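Local coordinates for PKS (Streptomyces sp. CNQ431, PDB 5YDA), which serves as the acyltransferase domain of the splenocin polyketide synthase SpnD, probably loading a broad range of acyl extender units onto the acyl carrier protein, at residues 76-81 with 105-110; 254-259 with 263-268. All coordinates share one frame; numbering follows the deposited sequence.

Contact 1 of 2, residues 76-81 with 105-110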
ATOM      1  N   ALA A  76      21.785  -1.639 -19.578  1.00 59.54           N
ATOM      2  CA  ALA A  76      20.371  -1.521 -19.215  1.00 54.74           C
ATOM      3  C   ALA A  76      19.674  -0.638 -20.248  1.00 52.84           C
ATOM      4  O   ALA A  76      19.608   0.585 -20.114  1.00 56.02           O
ATOM      5  CB  ALA A  76      20.228  -0.967 -17.803  1.00 49.90           C
ATOM      6  N   LEU A  77      19.125  -1.271 -21.279  1.00 50.47           N
ATOM      7  CA  LEU A  77      18.523  -0.560 -22.397  1.00 50.91           C
ATOM      8  C   LEU A  77      17.091  -0.130 -22.055  1.00 54.36           C
ATOM      9  O   LEU A  77      16.611  -0.313 -20.932  1.00 51.88           O
ATOM     10  CB  LEU A  77      18.591  -1.428 -23.650  1.00 56.75           C
ATOM     11  CG  LEU A  77      19.953  -2.039 -24.009  1.00 57.55           C
ATOM     12  CD1 LEU A  77      19.885  -2.719 -25.364  1.00 56.18           C
ATOM     13  CD2 LEU A  77      21.040  -0.989 -24.000  1.00 56.18           C
ATOM     14  N   ARG A  78      16.381   0.433 -23.043  1.00 52.93           N
ATOM     15  CA  ARG A  78      15.155   1.179 -22.763  1.00 50.37           C
ATOM     16  C   ARG A  78      13.964   0.265 -22.502  1.00 47.13           C
ATOM     17  O   ARG A  78      13.128   0.570 -21.645  1.00 48.41           O
ATOM     18  CB  ARG A  78      14.837   2.143 -23.917  1.00 49.57           C
ATOM     19  CG  ARG A  78      15.698   3.425 -23.942  1.00 47.65           C
ATOM     20  CD  ARG A  78      15.054   4.627 -24.693  1.00 50.09           C
ATOM     21  NE  ARG A  78      14.023   4.277 -25.679  1.00 52.56           N
ATOM     22  CZ  ARG A  78      12.753   4.689 -25.620  1.00 57.58           C
ATOM     23  NH1 ARG A  78      12.356   5.481 -24.621  1.00 55.94           N
ATOM     24  NH2 ARG A  78      11.878   4.316 -26.557  1.00 55.21           N
ATOM     25  N   HIS A  79      13.850  -0.832 -23.243  1.00 45.90           N
ATOM     26  CA  HIS A  79      12.732  -1.759 -23.115  1.00 45.97           C
ATOM     27  C   HIS A  79      13.150  -2.910 -22.205  1.00 46.97           C
ATOM     28  O   HIS A  79      14.097  -3.636 -22.520  1.00 46.35           O
ATOM     29  CB  HIS A  79      12.303  -2.279 -24.485  1.00 52.31           C
ATOM     30  CG  HIS A  79      11.649  -1.246 -25.350  1.00 52.85           C
ATOM     31  ND1 HIS A  79      10.302  -1.265 -25.639  1.00 58.07           N
ATOM     32  CD2 HIS A  79      12.155  -0.170 -25.994  1.00 55.52           C
ATOM     33  CE1 HIS A  79      10.005  -0.241 -26.417  1.00 51.97           C
ATOM     34  NE2 HIS A  79      11.112   0.439 -26.649  1.00 58.42           N
ATOM     35  N   ARG A  80      12.439  -3.086 -21.089  1.00 44.80           N
ATOM     36  CA  ARG A  80      12.870  -3.994 -20.036  1.00 40.74           C
ATOM     37  C   ARG A  80      11.757  -4.947 -19.629  1.00 38.04           C
ATOM     38  O   ARG A  80      10.576  -4.593 -19.657  1.00 41.83           O
ATOM     39  CB  ARG A  80      13.322  -3.228 -18.790  1.00 37.42           C
ATOM     40  CG  ARG A  80      14.308  -2.134 -19.064  1.00 38.35           C
ATOM     41  CD  ARG A  80      14.761  -1.443 -17.783  1.00 37.50           C
ATOM     42  NE  ARG A  80      15.901  -0.573 -18.063  1.00 42.30           N
ATOM     43  CZ  ARG A  80      16.465   0.252 -17.189  1.00 45.71           C
ATOM     44  NH1 ARG A  80      16.002   0.342 -15.943  1.00 43.63           N
ATOM     45  NH2 ARG A  80      17.506   0.989 -17.564  1.00 46.45           N
ATOM     46  N   LEU A  81      12.152  -6.155 -19.226  1.00 41.73           N
ATOM     47  CA  LEU A  81      11.283  -7.042 -18.459  1.00 38.21           C
ATOM     48  C   LEU A  81      12.146  -7.879 -17.520  1.00 38.06           C
ATOM     49  O   LEU A  81      13.370  -7.921 -17.636  1.00 37.34           O
ATOM     50  CB  LEU A  81      10.412  -7.933 -19.360  1.00 35.34           C
ATOM     51  CG  LEU A  81      10.981  -8.948 -20.358  1.00 39.71           C
ATOM     52  CD1 LEU A  81      11.550 -10.195 -19.690  1.00 34.56           C
ATOM     53  CD2 LEU A  81       9.886  -9.335 -21.345  1.00 41.36           C
ATOM     54  N   VAL A 105      11.564   2.812 -20.555  1.00 42.56           N
ATOM     55  CA  VAL A 105      11.878   3.687 -19.425  1.00 45.91           C
ATOM     56  C   VAL A 105      12.010   5.126 -19.913  1.00 51.40           C
ATOM     57  O   VAL A 105      12.436   5.355 -21.055  1.00 56.52           O
ATOM     58  CB  VAL A 105      13.151   3.230 -18.695  1.00 44.68           C
ATOM     59  CG1 VAL A 105      13.137   1.728 -18.522  1.00 44.65           C
ATOM     60  CG2 VAL A 105      14.394   3.672 -19.443  1.00 45.32           C
ATOM     61  N   PRO A 106      11.648   6.115 -19.106  1.00 50.57           N
ATOM     62  CA  PRO A 106      11.792   7.507 -19.540  1.00 51.67           C
ATOM     63  C   PRO A 106      13.259   7.887 -19.655  1.00 56.91           C
ATOM     64  O   PRO A 106      14.145   7.225 -19.107  1.00 58.00           O
ATOM     65  CB  PRO A 106      11.097   8.311 -18.433  1.00 54.10           C
ATOM     66  CG  PRO A 106      10.357   7.289 -17.592  1.00 50.62           C
ATOM     67  CD  PRO A 106      11.092   6.006 -17.748  1.00 46.67           C
ATOM     68  N   ASP A 107      13.482   9.005 -20.318  1.00 59.17           N
ATOM     69  CA  ASP A 107      14.807   9.544 -20.479  1.00 60.20           C
ATOM     70  C   ASP A 107      15.303  10.033 -19.134  1.00 55.54           C
ATOM     71  O   ASP A 107      16.476  10.031 -18.876  1.00 60.84           O
ATOM     72  CB  ASP A 107      14.807  10.644 -21.521  1.00 62.60           C
ATOM     73  CG  ASP A 107      14.139  10.222 -22.807  1.00 73.97           C
ATOM     74  OD1 ASP A 107      13.308  10.988 -23.336  1.00 76.31           O
ATOM     75  OD2 ASP A 107      14.444   9.122 -23.303  1.00 75.28           O
ATOM     76  N   GLU A 108      14.397  10.433 -18.268  1.00 54.26           N
ATOM     77  CA  GLU A 108      14.775  10.845 -16.935  1.00 55.94           C
ATOM     78  C   GLU A 108      14.201   9.789 -16.005  1.00 51.59           C
ATOM     79  O   GLU A 108      13.117   9.321 -16.245  1.00 54.34           O
ATOM     80  CB  GLU A 108      14.206  12.206 -16.605  1.00 56.09           C
ATOM     81  CG  GLU A 108      14.990  13.364 -17.190  1.00 66.00           C
ATOM     82  CD  GLU A 108      16.041  13.903 -16.241  1.00 72.66           C
ATOM     83  OE1 GLU A 108      17.240  13.747 -16.540  1.00 69.26           O
ATOM     84  OE2 GLU A 108      15.664  14.473 -15.200  1.00 72.91           O
ATOM     85  N   PRO A 109      14.981   9.396 -14.929  1.00 48.38           N
ATOM     86  CA  PRO A 109      14.381   8.349 -14.079  1.00 44.22           C
ATOM     87  C   PRO A 109      13.029   8.708 -13.492  1.00 42.51           C
ATOM     88  O   PRO A 109      12.832   9.827 -13.096  1.00 39.90           O
ATOM     89  CB  PRO A 109      15.403   8.133 -12.972  1.00 40.80           C
ATOM     90  CG  PRO A 109      16.222   9.326 -12.949  1.00 45.60           C
ATOM     91  CD  PRO A 109      16.358   9.713 -14.359  1.00 42.23           C
ATOM     92  N   PRO A 110      12.123   7.744 -13.444  1.00 42.18           N
ATOM     93  CA  PRO A 110      10.764   7.997 -12.953  1.00 39.81           C
ATOM     94  C   PRO A 110      10.760   8.335 -11.470  1.00 33.19           C
ATOM     95  O   PRO A 110      11.602   7.866 -10.703  1.00 35.62           O
ATOM     96  CB  PRO A 110      10.042   6.665 -13.211  1.00 36.18           C
ATOM     97  CG  PRO A 110      11.127   5.647 -13.194  1.00 37.89           C
ATOM     98  CD  PRO A 110      12.306   6.337 -13.848  1.00 38.26           C
TER
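Arg78 and Val105 bring the two segments together, their CA atoms 5.3 Å apart, where the entry to strand 79-85 meets an irregular run that leads on to strand 112-116. One backbone hydrogen bond crosses, from Val105 N to Arg78 O at 2.9 Å, nearly straight at hydrogen (165°). The same carbonyl is met by a methyl, with Val105 CG1 3.3 Å from Arg78 O. Beyond it, CG1 lies over one face of the Arg80 guanidinium, offset toward the rim, and is 3.6 Å from Arg80 NE; the two side chains cross at about a right angle. CG1 reaches this place because chi1 of Val105 (-44°) swings it beside its own backbone N.

Arg80 is held from its own segment as well. Its chain runs extended from CG to NE, and NE donates to Leu77 O at 3.0 Å, with the oxygen at the guanidinium edge and close to its plane; a weak bond joins NH2 to Ala76 O. NH1 forms a salt bridge with Asp424 and a hydrogen bond to Trp419 O, and the Trp419 ring adds a cation-pi contact. Several grips thus fix the rotation of a buried guanidinium. Arg78, in contrast, bends at chi3, and its NH1 comes obliquely to 3.6 Å from Val105 O without a hydrogen bond. Asp107 OD2, 4.4 Å from Arg78 NH1, lies well out of the guanidinium plane, so that attraction is electrostatic alone. Segment 105-110 thus passes alongside the start of strand 79-85, the antiparallel partner of 32-38 in a small two-stranded sheet, consistent with the KS-AT linker subdomain of related polyketide synthases, from which the chain passes toward strand 112-116.

Contact 2 of 2, residues 254-259 with 263-268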
ATOM      1  N   LEU A 254     -25.909  11.559   8.413  1.00 25.76           N
ATOM      2  CA  LEU A 254     -24.957  10.976   7.479  1.00 30.37           C
ATOM      3  C   LEU A 254     -23.892  11.997   7.119  1.00 29.37           C
ATOM      4  O   LEU A 254     -24.182  13.189   6.969  1.00 32.09           O
ATOM      5  CB  LEU A 254     -25.638  10.488   6.183  1.00 25.64           C
ATOM      6  CG  LEU A 254     -26.682   9.381   6.266  1.00 28.57           C
ATOM      7  CD1 LEU A 254     -27.345   9.213   4.917  1.00 28.33           C
ATOM      8  CD2 LEU A 254     -26.086   8.071   6.738  1.00 26.39           C
ATOM      9  N   SER A 255     -22.664  11.525   6.964  1.00 24.01           N
ATOM     10  CA  SER A 255     -21.588  12.344   6.430  1.00 27.62           C
ATOM     11  C   SER A 255     -20.934  11.602   5.275  1.00 26.53           C
ATOM     12  O   SER A 255     -20.903  10.364   5.237  1.00 26.33           O
ATOM     13  CB  SER A 255     -20.510  12.685   7.496  1.00 29.98           C
ATOM     14  OG  SER A 255     -21.088  13.122   8.717  1.00 32.33           O
ATOM     15  N   LEU A 256     -20.423  12.378   4.331  1.00 23.46           N
ATOM     16  CA  LEU A 256     -19.569  11.855   3.277  1.00 28.19           C
ATOM     17  C   LEU A 256     -18.209  11.516   3.890  1.00 28.04           C
ATOM     18  O   LEU A 256     -17.438  12.416   4.243  1.00 22.40           O
ATOM     19  CB  LEU A 256     -19.444  12.893   2.161  1.00 24.08           C
ATOM     20  CG  LEU A 256     -18.713  12.519   0.872  1.00 29.07           C
ATOM     21  CD1 LEU A 256     -19.373  11.303   0.233  1.00 29.18           C
ATOM     22  CD2 LEU A 256     -18.720  13.686  -0.109  1.00 27.58           C
ATOM     23  N   ALA A 257     -17.911  10.222   4.024  1.00 21.11           N
ATOM     24  CA  ALA A 257     -16.697   9.811   4.719  1.00 21.96           C
ATOM     25  C   ALA A 257     -15.474   9.821   3.801  1.00 25.21           C
ATOM     26  O   ALA A 257     -14.375  10.165   4.244  1.00 25.13           O
ATOM     27  CB  ALA A 257     -16.894   8.427   5.341  1.00 19.01           C
ATOM     28  N   ALA A 258     -15.634   9.475   2.521  1.00 24.65           N
ATOM     29  CA  ALA A 258     -14.497   9.419   1.606  1.00 22.66           C
ATOM     30  C   ALA A 258     -14.985   9.622   0.182  1.00 24.03           C
ATOM     31  O   ALA A 258     -16.060   9.138  -0.186  1.00 26.39           O
ATOM     32  CB  ALA A 258     -13.749   8.076   1.693  1.00 17.04           C
ATOM     33  N   VAL A 259     -14.186  10.325  -0.615  1.00 22.63           N
ATOM     34  CA  VAL A 259     -14.377  10.392  -2.059  1.00 20.68           C
ATOM     35  C   VAL A 259     -13.156   9.723  -2.678  1.00 21.91           C
ATOM     36  O   VAL A 259     -12.078  10.326  -2.770  1.00 22.76           O
ATOM     37  CB  VAL A 259     -14.560  11.830  -2.553  1.00 29.24           C
ATOM     38  CG1 VAL A 259     -14.708  11.873  -4.078  1.00 24.71           C
ATOM     39  CG2 VAL A 259     -15.780  12.452  -1.882  1.00 27.12           C
ATOM     40  N   VAL A 263     -15.953   6.298  -9.287  1.00 24.83           N
ATOM     41  CA  VAL A 263     -16.997   5.293  -9.116  1.00 24.98           C
ATOM     42  C   VAL A 263     -16.995   4.739  -7.697  1.00 27.02           C
ATOM     43  O   VAL A 263     -17.403   3.592  -7.481  1.00 27.53           O
ATOM     44  CB  VAL A 263     -16.833   4.132 -10.124  1.00 29.35           C
ATOM     45  CG1 VAL A 263     -17.061   4.612 -11.573  1.00 25.40           C
ATOM     46  CG2 VAL A 263     -15.456   3.454  -9.963  1.00 21.08           C
ATOM     47  N   ALA A 264     -16.519   5.513  -6.718  1.00 25.80           N
ATOM     48  CA  ALA A 264     -16.411   4.967  -5.366  1.00 24.00           C
ATOM     49  C   ALA A 264     -16.396   6.088  -4.335  1.00 24.58           C
ATOM     50  O   ALA A 264     -15.582   7.013  -4.418  1.00 24.39           O
ATOM     51  CB  ALA A 264     -15.147   4.108  -5.222  1.00 21.07           C
ATOM     52  N   CYS A 265     -17.290   5.998  -3.362  1.00 19.76           N
ATOM     53  CA  CYS A 265     -17.232   6.889  -2.216  1.00 23.09           C
ATOM     54  C   CYS A 265     -17.800   6.125  -1.032  1.00 21.68           C
ATOM     55  O   CYS A 265     -18.352   5.036  -1.189  1.00 23.32           O
ATOM     56  CB  CYS A 265     -17.965   8.204  -2.498  1.00 21.96           C
ATOM     57  SG  CYS A 265     -19.706   7.984  -2.759  1.00 34.40           S
ATOM     58  N   THR A 266     -17.612   6.663   0.165  1.00 22.44           N
ATOM     59  CA  THR A 266     -18.168   6.036   1.358  1.00 24.57           C
ATOM     60  C   THR A 266     -19.003   7.045   2.135  1.00 22.95           C
ATOM     61  O   THR A 266     -18.731   8.251   2.116  1.00 22.42           O
ATOM     62  CB  THR A 266     -17.078   5.456   2.275  1.00 24.16           C
ATOM     63  OG1 THR A 266     -16.276   6.529   2.780  1.00 28.02           O
ATOM     64  CG2 THR A 266     -16.203   4.484   1.508  1.00 21.88           C
ATOM     65  N   VAL A 267     -20.026   6.533   2.810  1.00 18.88           N
ATOM     66  CA  VAL A 267     -20.938   7.344   3.602  1.00 23.69           C
ATOM     67  C   VAL A 267     -21.035   6.711   4.981  1.00 25.29           C
ATOM     68  O   VAL A 267     -21.117   5.482   5.101  1.00 25.54           O
ATOM     69  CB  VAL A 267     -22.334   7.463   2.946  1.00 25.12           C
ATOM     70  CG1 VAL A 267     -23.276   8.246   3.843  1.00 25.53           C
ATOM     71  CG2 VAL A 267     -22.232   8.161   1.576  1.00 21.72           C
ATOM     72  N   ALA A 268     -20.979   7.549   6.023  1.00 24.66           N
ATOM     73  CA  ALA A 268     -20.939   7.087   7.406  1.00 24.73           C
ATOM     74  C   ALA A 268     -21.933   7.877   8.248  1.00 23.86           C
ATOM     75  O   ALA A 268     -22.245   9.033   7.949  1.00 29.18           O
ATOM     76  CB  ALA A 268     -19.535   7.238   8.001  1.00 22.20           C
TER
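A beta hairpin with a classic bulge joins 254-259 to 263-268 in the four-stranded antiparallel sheet of the acyltransferase domain, consistent with the small ferredoxin-like subdomain of this family. Ser255 and Ala268 form a hydrogen-bonded pair, with Ser255 N to Ala268 O at 2.7 Å and Ala268 N to Ser255 O at 2.9 Å. At the bulge Ala257 and Ala258 both face Thr266. Thr266 O takes Ala257 N at 2.9 Å from above the carbonyl plane, and Ala258 N more weakly at 3.4 Å; Thr266 N returns a bond to Ala258 O.

Leu254 CB lies 4.0 Å from Val267 CG1, the two chains meeting at a slant, while helix 271-283 packs against both. On the face of Leu256 and Val267, Leu256 CG stands anti to its backbone N (chi1 -174°), which carries CD1 across to Thr266 O. Ser255 and Ala268 turn to the other face, where Ser255 OG is hydrogen-bonded to His300 ND1. There the bulge brings Ala257 CB to 3.9 Å from Ala268 CB, and Thr266 OG1 sits against both bulge methyls, 3.2 Å from Ala257 CB and from Ala258 CB.

How the contacts relate
Contacts 1 and 2 do not touch: their centres are about 39 Å apart and their nearest atoms about 25 Å apart. They follow one another along the chain, 76-81 with 105-110 closing before 254-259 with 263-268 opens. The centre of contact 1 lies about 24 Å from the centre of the chain, that of contact 2 about 20 Å from it. Contact 2 links neighbouring strands of a separate four-stranded sheet. The putative nucleophile elbow around Ser200 follows strand 195-198, beside 112-116. The side chain of Ala258 in contact 2 lies near this elbow without touching it, whereas contact 1 connects to the six-stranded sheet that carries the elbow through the chain running on into strand 112-116.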